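Local coordinates for xylose isomerase domain protein TIM barrel (Planctomyces limnophilus, PDB 3TVA) that binds a magnesium ion in a xylose isomerase-like TIM barrel and, judged by its family, probably works as an isomerase, at residues H26-Q31 and R57-A62; H46-E51 and M104-D109; E77-A80 and T84-R87; F110-G115 and A149-A154; R139-L144 and L168-D173. One frame throughout, in Å; residues are numbered along the deposited sequence.

Interaction 1. Residues H26-Q31 and R57-A62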
# COMPACT_ATOMS: atom_id res chain seq x y z
N HIS A 26 7.56 -13.74 4.00
CA HIS A 26 8.04 -14.39 2.78
C HIS A 26 6.90 -15.15 2.10
O HIS A 26 5.88 -15.46 2.73
CB HIS A 26 9.26 -15.27 3.06
CG HIS A 26 10.49 -14.48 3.40
ND1 HIS A 26 11.45 -14.94 4.27
CD2 HIS A 26 10.90 -13.26 2.99
CE1 HIS A 26 12.41 -14.03 4.38
NE2 HIS A 26 12.10 -13.00 3.61
N LEU A 27 7.07 -15.41 0.81
CA LEU A 27 6.05 -16.05 -0.02
C LEU A 27 5.65 -17.43 0.52
O LEU A 27 4.50 -17.86 0.41
CB LEU A 27 6.54 -16.17 -1.46
CG LEU A 27 5.53 -16.65 -2.51
CD1 LEU A 27 4.55 -15.53 -2.78
CD2 LEU A 27 6.25 -17.07 -3.78
N GLU A 28 6.61 -18.12 1.11
CA GLU A 28 6.37 -19.44 1.67
C GLU A 28 5.29 -19.41 2.75
O GLU A 28 4.54 -20.38 2.94
CB GLU A 28 7.68 -20.01 2.21
CG GLU A 28 8.69 -20.36 1.11
CD GLU A 28 9.46 -19.16 0.55
OE1 GLU A 28 9.29 -18.02 1.05
OE2 GLU A 28 10.24 -19.36 -0.41
N VAL A 29 5.19 -18.29 3.45
CA VAL A 29 4.18 -18.12 4.49
C VAL A 29 2.79 -17.93 3.85
O VAL A 29 1.80 -18.53 4.28
CB VAL A 29 4.54 -16.93 5.42
CG1 VAL A 29 3.38 -16.58 6.33
CG2 VAL A 29 5.82 -17.25 6.22
N ALA A 30 2.73 -17.12 2.80
CA ALA A 30 1.49 -16.95 2.04
C ALA A 30 0.98 -18.30 1.54
O ALA A 30 -0.22 -18.56 1.53
CB ALA A 30 1.72 -16.01 0.87
N GLN A 31 1.92 -19.17 1.15
CA GLN A 31 1.61 -20.52 0.67
C GLN A 31 1.00 -21.40 1.75
O GLN A 31 -0.02 -22.07 1.51
CB GLN A 31 2.90 -21.19 0.21
CG GLN A 31 3.27 -20.97 -1.23
CD GLN A 31 4.37 -21.92 -1.68
OE1 GLN A 31 4.10 -23.03 -2.14
NE2 GLN A 31 5.61 -21.49 -1.52
N ARG A 57 8.05 -14.93 -10.93
CA ARG A 57 6.75 -15.28 -11.51
C ARG A 57 6.59 -16.80 -11.59
O ARG A 57 5.51 -17.32 -11.33
CB ARG A 57 6.55 -14.63 -12.88
CG ARG A 57 5.21 -14.97 -13.57
CD ARG A 57 4.00 -14.83 -12.64
NE ARG A 57 2.86 -14.17 -13.29
CZ ARG A 57 2.06 -14.75 -14.18
NH1 ARG A 57 1.06 -14.07 -14.72
NH2 ARG A 57 2.26 -16.01 -14.54
N ALA A 58 7.66 -17.52 -11.93
CA ALA A 58 7.61 -18.99 -11.92
C ALA A 58 7.31 -19.56 -10.52
O ALA A 58 6.57 -20.53 -10.37
CB ALA A 58 8.89 -19.58 -12.47
N LYS A 59 7.88 -18.94 -9.49
CA LYS A 59 7.66 -19.37 -8.11
C LYS A 59 6.20 -19.13 -7.67
O LYS A 59 5.57 -20.00 -7.08
CB LYS A 59 8.63 -18.62 -7.19
CG LYS A 59 8.80 -19.22 -5.81
CD LYS A 59 9.71 -18.33 -4.96
CE LYS A 59 9.96 -18.98 -3.59
NZ LYS A 59 10.85 -18.15 -2.74
N CYS A 60 5.67 -17.94 -7.97
CA CYS A 60 4.27 -17.64 -7.67
C CYS A 60 3.31 -18.54 -8.44
O CYS A 60 2.30 -18.98 -7.91
CB CYS A 60 3.95 -16.17 -7.98
SG CYS A 60 4.85 -15.04 -6.92
N ASP A 61 3.63 -18.81 -9.71
CA ASP A 61 2.81 -19.70 -10.51
C ASP A 61 2.73 -21.09 -9.87
O ASP A 61 1.65 -21.64 -9.68
CB ASP A 61 3.36 -19.80 -11.94
CG ASP A 61 3.06 -18.57 -12.78
OD1 ASP A 61 2.51 -17.59 -12.25
OD2 ASP A 61 3.40 -18.58 -13.98
N ALA A 62 3.89 -21.64 -9.50
CA ALA A 62 3.93 -22.97 -8.88
C ALA A 62 3.16 -22.99 -7.57
O ALA A 62 2.61 -24.01 -7.17
CB ALA A 62 5.38 -23.43 -8.66

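Interaction 2. Residues H46-E51 and M104-D109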
# COMPACT_ATOMS: atom_id res chain seq x y z
N HIS A 46 19.75 -5.28 -6.78
CA HIS A 46 20.56 -6.34 -7.37
C HIS A 46 19.75 -7.60 -7.71
O HIS A 46 20.18 -8.44 -8.49
CB HIS A 46 21.76 -6.69 -6.48
CG HIS A 46 21.43 -6.79 -5.03
ND1 HIS A 46 21.12 -5.69 -4.25
CD2 HIS A 46 21.38 -7.86 -4.20
CE1 HIS A 46 20.89 -6.08 -3.01
NE2 HIS A 46 21.04 -7.39 -2.95
N THR A 47 18.58 -7.73 -7.08
CA THR A 47 17.65 -8.83 -7.34
C THR A 47 16.51 -8.50 -8.30
O THR A 47 15.48 -9.16 -8.33
CB THR A 47 17.23 -9.60 -6.07
OG1 THR A 47 16.83 -8.68 -5.06
CG2 THR A 47 18.44 -10.42 -5.55
N ARG A 48 16.62 -7.34 -8.94
CA ARG A 48 15.57 -6.76 -9.76
C ARG A 48 15.60 -7.00 -11.28
O ARG A 48 14.87 -6.35 -12.02
CB ARG A 48 15.51 -5.26 -9.50
CG ARG A 48 14.15 -4.71 -9.23
CD ARG A 48 14.29 -3.21 -8.95
NE ARG A 48 14.16 -2.93 -7.53
CZ ARG A 48 14.62 -1.84 -6.94
NH1 ARG A 48 15.27 -0.91 -7.64
NH2 ARG A 48 14.43 -1.68 -5.63
N THR A 49 16.50 -7.85 -11.77
CA THR A 49 16.63 -8.00 -13.22
C THR A 49 15.48 -8.79 -13.85
O THR A 49 14.66 -9.38 -13.15
CB THR A 49 17.94 -8.72 -13.59
OG1 THR A 49 17.87 -10.09 -13.17
CG2 THR A 49 19.13 -8.04 -12.92
N ARG A 50 15.49 -8.88 -15.17
CA ARG A 50 14.49 -9.65 -15.89
C ARG A 50 14.56 -11.14 -15.52
O ARG A 50 13.54 -11.80 -15.40
CB ARG A 50 14.69 -9.48 -17.39
CG ARG A 50 13.57 -10.09 -18.21
CD ARG A 50 13.86 -10.00 -19.70
NE ARG A 50 12.71 -10.39 -20.50
CZ ARG A 50 12.78 -11.03 -21.67
NH1 ARG A 50 13.96 -11.36 -22.18
NH2 ARG A 50 11.67 -11.34 -22.32
N GLU A 51 15.77 -11.64 -15.33
CA GLU A 51 15.96 -13.05 -14.99
C GLU A 51 15.40 -13.35 -13.60
O GLU A 51 14.81 -14.41 -13.39
CB GLU A 51 17.45 -13.43 -15.08
CG GLU A 51 18.03 -13.33 -16.50
CD GLU A 51 18.18 -11.89 -17.03
OE1 GLU A 51 17.92 -11.67 -18.24
OE2 GLU A 51 18.55 -10.97 -16.25
N MSE A 104 11.65 3.74 -9.08
CA MSE A 104 10.24 3.38 -9.31
C MSE A 104 10.05 2.93 -10.76
O MSE A 104 9.24 2.04 -11.05
CB MSE A 104 9.29 4.57 -9.04
CG MSE A 104 8.83 4.72 -7.60
SE MSE A 104 8.02 3.11 -6.83
CE MSE A 104 6.54 2.89 -8.02
N LYS A 105 10.79 3.54 -11.67
CA LYS A 105 10.75 3.08 -13.06
C LYS A 105 11.34 1.68 -13.26
O LYS A 105 10.81 0.91 -14.03
CB LYS A 105 11.39 4.09 -14.01
CG LYS A 105 10.60 5.41 -14.09
CD LYS A 105 11.29 6.40 -15.03
CE LYS A 105 10.64 7.77 -14.92
NZ LYS A 105 11.34 8.75 -15.78
N GLU A 106 12.42 1.35 -12.56
CA GLU A 106 12.94 -0.02 -12.59
C GLU A 106 11.95 -1.00 -11.96
O GLU A 106 11.84 -2.13 -12.39
CB GLU A 106 14.24 -0.15 -11.80
CG GLU A 106 15.42 0.58 -12.37
CD GLU A 106 16.57 0.59 -11.36
OE1 GLU A 106 17.28 1.62 -11.28
OE2 GLU A 106 16.74 -0.44 -10.64
N ILE A 107 11.26 -0.56 -10.91
CA ILE A 107 10.26 -1.40 -10.27
C ILE A 107 9.09 -1.63 -11.22
O ILE A 107 8.56 -2.74 -11.32
CB ILE A 107 9.84 -0.83 -8.90
CG1 ILE A 107 10.98 -1.06 -7.88
CG2 ILE A 107 8.55 -1.47 -8.40
CD1 ILE A 107 10.91 -0.12 -6.67
N SER A 108 8.71 -0.59 -11.96
CA SER A 108 7.73 -0.72 -13.04
C SER A 108 8.17 -1.73 -14.11
O SER A 108 7.38 -2.58 -14.53
CB SER A 108 7.44 0.65 -13.67
OG SER A 108 6.56 0.53 -14.79
N ASP A 109 9.44 -1.65 -14.54
CA ASP A 109 10.00 -2.65 -15.46
C ASP A 109 9.91 -4.08 -14.88
O ASP A 109 9.49 -5.01 -15.56
CB ASP A 109 11.47 -2.32 -15.80
CG ASP A 109 11.63 -1.00 -16.54
OD1 ASP A 109 10.62 -0.48 -17.08
OD2 ASP A 109 12.76 -0.46 -16.58

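Interaction 3. Residues E77-A80 and T84-R87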
# COMPACT_ATOMS: atom_id res chain seq x y z
N GLU A 77 14.92 5.62 3.68
CA GLU A 77 13.59 5.94 4.19
C GLU A 77 13.49 5.57 5.66
O GLU A 77 13.80 4.44 6.05
CB GLU A 77 12.51 5.22 3.39
CG GLU A 77 12.28 5.81 2.00
CD GLU A 77 11.06 5.22 1.32
OE1 GLU A 77 10.88 3.99 1.40
OE2 GLU A 77 10.28 6.00 0.71
N SER A 78 13.07 6.51 6.50
CA SER A 78 12.88 6.18 7.90
C SER A 78 11.53 6.64 8.45
O SER A 78 11.16 7.81 8.33
CB SER A 78 14.00 6.77 8.75
OG SER A 78 13.71 6.58 10.12
N TYR A 79 10.83 5.70 9.06
CA TYR A 79 9.54 5.90 9.73
C TYR A 79 9.66 6.18 11.24
O TYR A 79 8.67 6.05 11.97
CB TYR A 79 8.53 4.79 9.40
CG TYR A 79 8.08 4.79 7.95
CD1 TYR A 79 6.94 5.49 7.55
CD2 TYR A 79 8.78 4.09 6.97
CE1 TYR A 79 6.52 5.49 6.22
CE2 TYR A 79 8.37 4.08 5.64
CZ TYR A 79 7.23 4.78 5.28
OH TYR A 79 6.82 4.78 3.96
N ALA A 80 10.88 6.41 11.73
CA ALA A 80 11.16 6.49 13.17
C ALA A 80 10.18 7.37 13.93
O ALA A 80 9.75 7.02 15.02
CB ALA A 80 12.59 7.00 13.42
N THR A 84 10.41 12.63 10.86
CA THR A 84 11.47 11.95 10.11
C THR A 84 10.88 11.35 8.84
O THR A 84 11.53 11.30 7.79
CB THR A 84 12.15 10.86 10.98
OG1 THR A 84 12.81 11.51 12.08
CG2 THR A 84 13.19 10.06 10.19
N THR A 85 9.63 10.89 8.95
CA THR A 85 8.93 10.35 7.81
C THR A 85 8.79 11.44 6.74
O THR A 85 9.14 11.22 5.58
CB THR A 85 7.52 9.83 8.20
OG1 THR A 85 7.66 8.84 9.22
CG2 THR A 85 6.83 9.21 6.99
N ALA A 86 8.31 12.62 7.15
CA ALA A 86 8.14 13.72 6.20
C ALA A 86 9.47 14.11 5.56
O ALA A 86 9.53 14.46 4.38
CB ALA A 86 7.52 14.93 6.90
N ARG A 87 10.53 14.04 6.35
CA ARG A 87 11.87 14.42 5.91
C ARG A 87 12.50 13.38 4.96
O ARG A 87 13.18 13.75 4.02
CB ARG A 87 12.76 14.63 7.15
CG ARG A 87 14.19 15.07 6.86
CD ARG A 87 14.94 15.46 8.15
NE ARG A 87 15.16 14.32 9.05
CZ ARG A 87 14.59 14.18 10.24
NH1 ARG A 87 14.86 13.11 10.98
NH2 ARG A 87 13.75 15.11 10.71

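Interaction 4. Residues F110-G115 and A149-A154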
# COMPACT_ATOMS: atom_id res chain seq x y z
N PHE A 110 10.31 -4.23 -13.63
CA PHE A 110 10.24 -5.53 -12.95
C PHE A 110 8.81 -6.06 -12.88
O PHE A 110 8.55 -7.25 -13.17
CB PHE A 110 10.83 -5.40 -11.54
CG PHE A 110 10.79 -6.67 -10.73
CD1 PHE A 110 9.74 -6.92 -9.85
CD2 PHE A 110 11.82 -7.60 -10.82
CE1 PHE A 110 9.70 -8.08 -9.09
CE2 PHE A 110 11.79 -8.77 -10.05
CZ PHE A 110 10.72 -9.01 -9.19
N ALA A 111 7.86 -5.20 -12.50
CA ALA A 111 6.45 -5.59 -12.43
C ALA A 111 5.92 -6.04 -13.81
O ALA A 111 5.12 -6.98 -13.91
CB ALA A 111 5.60 -4.44 -11.89
N SER A 112 6.36 -5.37 -14.86
CA SER A 112 5.99 -5.76 -16.22
C SER A 112 6.51 -7.16 -16.61
O SER A 112 5.78 -7.96 -17.18
CB SER A 112 6.49 -4.71 -17.22
OG SER A 112 6.14 -5.07 -18.54
N TRP A 113 7.76 -7.46 -16.28
CA TRP A 113 8.32 -8.79 -16.51
C TRP A 113 7.60 -9.87 -15.68
O TRP A 113 7.42 -10.99 -16.13
CB TRP A 113 9.81 -8.77 -16.19
CG TRP A 113 10.63 -7.90 -17.08
CD1 TRP A 113 10.47 -7.71 -18.43
CD2 TRP A 113 11.76 -7.08 -16.70
NE1 TRP A 113 11.43 -6.84 -18.90
CE2 TRP A 113 12.23 -6.44 -17.86
CE3 TRP A 113 12.42 -6.85 -15.48
CZ2 TRP A 113 13.33 -5.56 -17.85
CZ3 TRP A 113 13.51 -5.98 -15.47
CH2 TRP A 113 13.96 -5.35 -16.65
N VAL A 114 7.18 -9.50 -14.48
CA VAL A 114 6.44 -10.40 -13.60
C VAL A 114 5.01 -10.61 -14.10
O VAL A 114 4.43 -11.68 -13.87
CB VAL A 114 6.45 -9.86 -12.13
CG1 VAL A 114 5.41 -10.55 -11.27
CG2 VAL A 114 7.84 -10.04 -11.51
N GLY A 115 4.46 -9.62 -14.79
CA GLY A 115 3.09 -9.71 -15.27
C GLY A 115 2.09 -9.07 -14.31
O GLY A 115 0.89 -9.34 -14.37
N ALA A 149 2.17 3.64 -17.84
CA ALA A 149 1.20 3.49 -18.93
C ALA A 149 1.82 2.73 -20.10
O ALA A 149 1.16 1.90 -20.72
CB ALA A 149 0.67 4.85 -19.41
N ASN A 150 3.08 3.02 -20.40
CA ASN A 150 3.75 2.30 -21.49
C ASN A 150 3.92 0.80 -21.18
O ASN A 150 4.18 0.00 -22.08
CB ASN A 150 5.07 2.97 -21.87
CG ASN A 150 4.85 4.32 -22.54
OD1 ASN A 150 3.80 4.55 -23.14
ND2 ASN A 150 5.82 5.21 -22.43
N HIS A 151 3.76 0.43 -19.91
CA HIS A 151 3.71 -0.99 -19.53
C HIS A 151 2.29 -1.53 -19.34
O HIS A 151 2.12 -2.68 -18.94
CB HIS A 151 4.55 -1.27 -18.27
CG HIS A 151 6.04 -1.25 -18.51
ND1 HIS A 151 6.63 -1.91 -19.56
CD2 HIS A 151 7.05 -0.68 -17.80
CE1 HIS A 151 7.94 -1.73 -19.51
NE2 HIS A 151 8.22 -0.98 -18.45
N GLY A 152 1.26 -0.72 -19.58
CA GLY A 152 -0.09 -1.15 -19.26
C GLY A 152 -0.35 -1.21 -17.75
O GLY A 152 -1.18 -1.99 -17.28
N GLN A 153 0.31 -0.36 -16.98
CA GLN A 153 0.21 -0.44 -15.52
C GLN A 153 -0.44 0.78 -14.91
O GLN A 153 -0.42 1.87 -15.48
CB GLN A 153 1.60 -0.55 -14.88
CG GLN A 153 2.33 -1.81 -15.12
CD GLN A 153 3.80 -1.71 -14.69
OE1 GLN A 153 4.25 -0.68 -14.18
NE2 GLN A 153 4.54 -2.78 -14.92
N ALA A 154 -0.95 0.59 -13.70
CA ALA A 154 -1.48 1.67 -12.88
C ALA A 154 -0.53 1.90 -11.70
O ALA A 154 0.19 0.99 -11.27
CB ALA A 154 -2.89 1.28 -12.35

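Interaction 5. Residues R139-L144 and L168-D173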
# COMPACT_ATOMS: atom_id res chain seq x y z
N ARG A 139 4.89 17.02 -11.62
CA ARG A 139 5.59 16.72 -12.86
C ARG A 139 6.34 15.38 -12.86
O ARG A 139 6.36 14.69 -13.88
CB ARG A 139 6.46 17.92 -13.24
CG ARG A 139 5.62 19.23 -13.24
CD ARG A 139 6.30 20.38 -13.97
NE ARG A 139 6.57 21.51 -13.08
CZ ARG A 139 7.72 21.69 -12.47
NH1 ARG A 139 7.91 22.74 -11.68
NH2 ARG A 139 8.70 20.83 -12.66
N VAL A 140 6.92 14.99 -11.72
CA VAL A 140 7.58 13.69 -11.63
C VAL A 140 6.56 12.57 -11.53
O VAL A 140 6.81 11.48 -12.02
CB VAL A 140 8.65 13.55 -10.48
CG1 VAL A 140 9.82 14.48 -10.73
CG2 VAL A 140 8.06 13.77 -9.12
N THR A 141 5.42 12.86 -10.91
CA THR A 141 4.35 11.86 -10.79
C THR A 141 3.79 11.53 -12.18
O THR A 141 3.64 10.36 -12.53
CB THR A 141 3.23 12.31 -9.80
OG1 THR A 141 3.83 12.60 -8.53
CG2 THR A 141 2.19 11.20 -9.58
N GLN A 142 3.52 12.57 -12.97
CA GLN A 142 3.07 12.42 -14.36
C GLN A 142 4.08 11.63 -15.18
O GLN A 142 3.73 10.74 -15.97
CB GLN A 142 2.79 13.80 -14.99
CG GLN A 142 1.55 14.46 -14.37
CD GLN A 142 1.30 15.88 -14.84
OE1 GLN A 142 2.23 16.63 -15.11
NE2 GLN A 142 0.02 16.26 -14.91
N ASP A 143 5.35 11.94 -14.96
CA ASP A 143 6.43 11.25 -15.64
C ASP A 143 6.45 9.75 -15.31
O ASP A 143 6.59 8.91 -16.19
CB ASP A 143 7.76 11.91 -15.26
CG ASP A 143 8.95 11.28 -15.93
OD1 ASP A 143 8.90 11.05 -17.16
OD2 ASP A 143 9.95 11.01 -15.23
N LEU A 144 6.33 9.42 -14.02
CA LEU A 144 6.24 8.02 -13.63
C LEU A 144 4.99 7.35 -14.20
O LEU A 144 5.02 6.18 -14.61
CB LEU A 144 6.25 7.91 -12.10
CG LEU A 144 6.06 6.52 -11.49
CD1 LEU A 144 7.13 5.51 -11.97
CD2 LEU A 144 6.06 6.64 -9.96
N LEU A 168 -7.19 14.27 -2.77
CA LEU A 168 -8.06 14.43 -3.92
C LEU A 168 -7.56 15.57 -4.83
O LEU A 168 -7.56 15.46 -6.06
CB LEU A 168 -9.49 14.76 -3.47
CG LEU A 168 -10.37 13.62 -2.96
CD1 LEU A 168 -11.62 14.19 -2.27
CD2 LEU A 168 -10.78 12.70 -4.11
N GLU A 169 -7.16 16.67 -4.20
CA GLU A 169 -6.63 17.81 -4.92
C GLU A 169 -5.39 17.40 -5.74
O GLU A 169 -5.25 17.78 -6.91
CB GLU A 169 -6.28 18.92 -3.93
CG GLU A 169 -5.91 20.23 -4.61
CD GLU A 169 -5.34 21.27 -3.65
OE1 GLU A 169 -4.96 20.91 -2.51
OE2 GLU A 169 -5.27 22.45 -4.05
N PHE A 170 -4.51 16.60 -5.14
CA PHE A 170 -3.28 16.17 -5.80
C PHE A 170 -3.62 15.28 -6.98
O PHE A 170 -3.08 15.44 -8.08
CB PHE A 170 -2.36 15.42 -4.82
CG PHE A 170 -1.09 14.90 -5.44
CD1 PHE A 170 -0.11 15.78 -5.89
CD2 PHE A 170 -0.86 13.53 -5.55
CE1 PHE A 170 1.08 15.32 -6.46
CE2 PHE A 170 0.32 13.05 -6.11
CZ PHE A 170 1.30 13.94 -6.57
N ILE A 171 -4.50 14.32 -6.73
CA ILE A 171 -4.91 13.38 -7.78
C ILE A 171 -5.55 14.12 -8.94
O ILE A 171 -5.32 13.80 -10.11
CB ILE A 171 -5.86 12.32 -7.21
CG1 ILE A 171 -5.08 11.33 -6.33
CG2 ILE A 171 -6.62 11.60 -8.33
CD1 ILE A 171 -5.97 10.34 -5.59
N GLU A 172 -6.35 15.13 -8.61
CA GLU A 172 -7.05 15.92 -9.62
C GLU A 172 -6.07 16.79 -10.42
O GLU A 172 -6.27 17.02 -11.62
CB GLU A 172 -8.11 16.79 -8.95
CG GLU A 172 -9.51 16.45 -9.37
CD GLU A 172 -10.40 15.95 -8.24
OE1 GLU A 172 -11.27 16.73 -7.79
OE2 GLU A 172 -10.25 14.78 -7.82
N ASP A 173 -5.03 17.27 -9.76
CA ASP A 173 -3.98 18.05 -10.42
C ASP A 173 -3.11 17.19 -11.35
O ASP A 173 -2.73 17.62 -12.42
CB ASP A 173 -3.11 18.77 -9.39
CG ASP A 173 -3.80 19.99 -8.79
OD1 ASP A 173 -4.75 20.49 -9.43
OD2 ASP A 173 -3.40 20.44 -7.69

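Interaction 1. Residues H26-Q31 and R57-A62
Lys-59 NZ donates to Glu-28 OE2 over 2.7 Å, a short hydrogen bond that is also a salt bridge. The ammonium comes to the carboxylate on its syn side, 28° out of its plane. The bond goes to one oxygen, NZ of Lys-59 being 4.1 Å from Glu-28 OE1. The two side chains cross at about a right angle. Lys-59 leaves its helix with CG anti to the backbone N (chi1 -164°) and runs fully extended from there, which carries its nitrogen across the gap between the helices. Glu-28, bent at chi2, turns its carboxylate to meet it.

Beneath this bridge lies an apolar layer. Leu-27 CB points toward the second helix, and the leucine slides past the lysine chain in the opposite direction, its CD2 resting 3.9 Å from Lys-59 CD. The same methyl is 4.0 Å from Cys-60 SG. Leu-27 and Cys-60 are buried, whereas Lys-59 is exposed, so the contact grades from buried methyl and sulfur to a salt bridge at the exposed lysine.

The axes of the short helical segments 27-31 and 57-62 run nearly parallel, 15° apart and 11.2 Å at closest approach. This is the side-by-side packing of successive outer helices in a TIM barrel: helix 27-32 follows strand 13-18, helix 50-62 follows strand 37-41, and those two strands are parallel neighbours in the barrel wall. Ile-65, in the loop leading to strand 66-71, touches both Leu-27 and Ala-30.

Interaction 2. Residues H46-E51 and M104-D109
Arg-48 lies across Ile-107 and Glu-106, joining the loop ahead of one outer TIM-barrel helix, 50-62, to the middle of another, 97-114. The arginine CB points toward that second helix. Its first torsion is away from a staggered value (chi1 -132°), chi2 is extended, and a bend at chi3 (-104°) turns the guanidinium over the isoleucine.

Ile-107 carries CG1 anti to its own carbonyl carbon, bringing the longer branch up beneath the arginine. CG1 sits under one face of the guanidinium, displaced toward the rim, with 3.7 Å from Ile-107 CG1 to Arg-48 NE; CD1 continues below the NH2 side. This packing covers one face of the flat group and uses none of its N-H bonds.

The polar part is weaker. Glu-106, extended beyond CG, stands at about a right angle to Arg-48 and reaches the guanidinium edge. Its OE2 lies near the guanidinium plane, but the carboxylate itself is turned well out of that plane. The strongest polar partner is Pro-43, whose O accepts from Arg-48 NH2; NH1 also forms a salt bridge with Glu-103. With acidic groups from two successive turns nearby, the positive charge is probably well compensated. The weak bond from Arg-48 NH1 to Glu-106 OE2, part of a salt bridge, measures 3.4 Å, with 147° at the hydrogen.

Interaction 3. Residues E77-A80 and T84-R87
Ser-78 and Tyr-79 pack against Thr-84 and Thr-85 where the loop after strand 66-71 turns into helix 82-88, on the side of the TIM barrel that carries the magnesium site. The turn is an ST turn: Ser-78 OG accepts from Ala-80 N at 3.3 Å with a nearly straight N-H, 164° at the hydrogen. OG is placed for this by a chi1 of 173°, opposite the serine's own nitrogen.

The close-packed part centres on the two threonines. Thr-84 CG2 comes within 3.5 Å of Ser-78 OG, and Ser-78 O receives a CA-H...O contact from Thr-85 CA at 3.4 Å. Thr-85, which is buried, works through both branches: OG1 approaches Tyr-79 CA, while CG2 lies obliquely against the tyrosine ring. Asp-81 holds both hydroxyls, Thr-84 OG1 through its carboxylate OD1 and Thr-85 OG1 through its main-chain O, with both methyls, anti to their own backbone N, facing the loop.

Toward solvent the packing slackens. Ala-80 is exposed and meets Thr-84 only at the edge of the contact, Ala-80 CB to Thr-84 CG2 4.5 Å. Tyr-79 leads the other way: its CB bond points away overall, though the CB still brushes Thr-85, and its OH is hydrogen-bonded to His-122 ND1. The side chain lies about 7 Å from that of Glu-158, a magnesium ligand, and about 4 Å from a bound glycerol, probably from the crystallisation liquor; this is consistent with Tyr-79 lining the pocket. Beside the ring, Thr-85 CG2 stays 3.8 Å from Tyr-79 CD1.

Interaction 4. Residues F110-G115 and A149-A154
Ser-112 sets its CB over one face of the His-151 imidazole, a CH-pi contact with 3.8 Å from CB to the ring centroid and 18° off the ring normal. The serine points toward the loop, and the ring turns its flat side to the helix. Below this pair the Gln-153 side chain, extended beyond CG, lays its amide against the same turn: NE2 lies 3.6 Å from Ala-111 CB and 3.2 Å from Ser-112 N. Both nitrogens of that last pair are donors, so the approach is packing rather than a bond.

Helix 97-114 also fixes the polar ends, one turn earlier. Gln-153 OE1 is hydrogen-bonded to Ser-108 OG, and His-151 NE2 to Asp-109 OD1. His-147, whose ring meets that of His-151 at about 80°, shares the same aspartate oxygen.

These partners come from two successive beta-alpha units of the TIM barrel, and both helices end in Schellman motifs. Gly-152, with positive phi, closes helix 132-149 between His-151 and Gln-153, whose CB atoms both point toward the neighbouring helix. Gly-115, also with positive phi, ends helix 97-114, where Gly-115 N reaches Ser-112 O in a weak bond of 3.2 Å. Beyond Gln-153 the chain enters strand 154-158, and Ala-154 makes backbone hydrogen bonds with Pro-117 and Ile-119.

Interaction 5. Residues R139-L144 and L168-D173
Gln-142 and Asp-173 lie 9.8 Å apart at their CA atoms, and Thr-141 and Ile-171 are 9.9 Å apart, so the helical segments 139-144 and 168-173 keep their backbones well separated and touch at a few points only. The main one is Phe-170. With its CG anti to the backbone N (chi1 178°), the ring reaches out from its helix and meets Thr-141, which approaches from the opposite direction. Thr-141 OG1 lies at the ring edge, in the ring plane, 3.5 Å from Phe-170 CZ; Thr-141 CB and CG2 stand a little farther from the same carbon. The hydroxyl's polar partner lies in its own helix, Leu-137 O, one turn back. That bond satisfies the buried oxygen, which otherwise meets the apolar rim of the ring.

Nearer the surface the contact is slight. Gln-142, extended beyond CG, carries NE2 to 4.0 Å from Asp-173 O, too far for a bond. The amide is hydrogen-bonded instead to Val-174 O, the next carbonyl along, and so ties helix 132-149 to the C-terminal end of helix 164-174. Asp-173 turns its carboxylate away and bonds Tyr-134 OH through OD2, a second polar link between these helices.

Tyr-134, Leu-137 and Val-138 complete the bed for the Phe-170 ring. The two helices are consecutive members of the barrel's outer layer: strand 154-158 lies between them in the chain, with parallel partners 118-121 and 179-183 beside it in the barrel wall.

In the fold
Interactions 1, 2, 4 and 5 tie together helices of the outer layer and the loops at their ends, whereas interaction 3 lies near the metal pocket, with the Tyr-79 side chain about 9 Å from the magnesium ion. Helix 50-62 serves interactions 1 and 2, and helix 97-114 serves 2 and 4, whose centres are 11 Å apart. A touch between interactions 1 and 4, Arg-57 on Val-114, is doubtful, resting on one of two deposited arginine conformers. Interaction 5 joins interaction 2 through a salt bridge, Lys-105 NZ to Asp-143 OD2 at 2.7 Å, with Met-104 packed on Leu-144. Interactions 1 and 5 lie on opposite sides of the chain's centre, their own centres 33 Å apart.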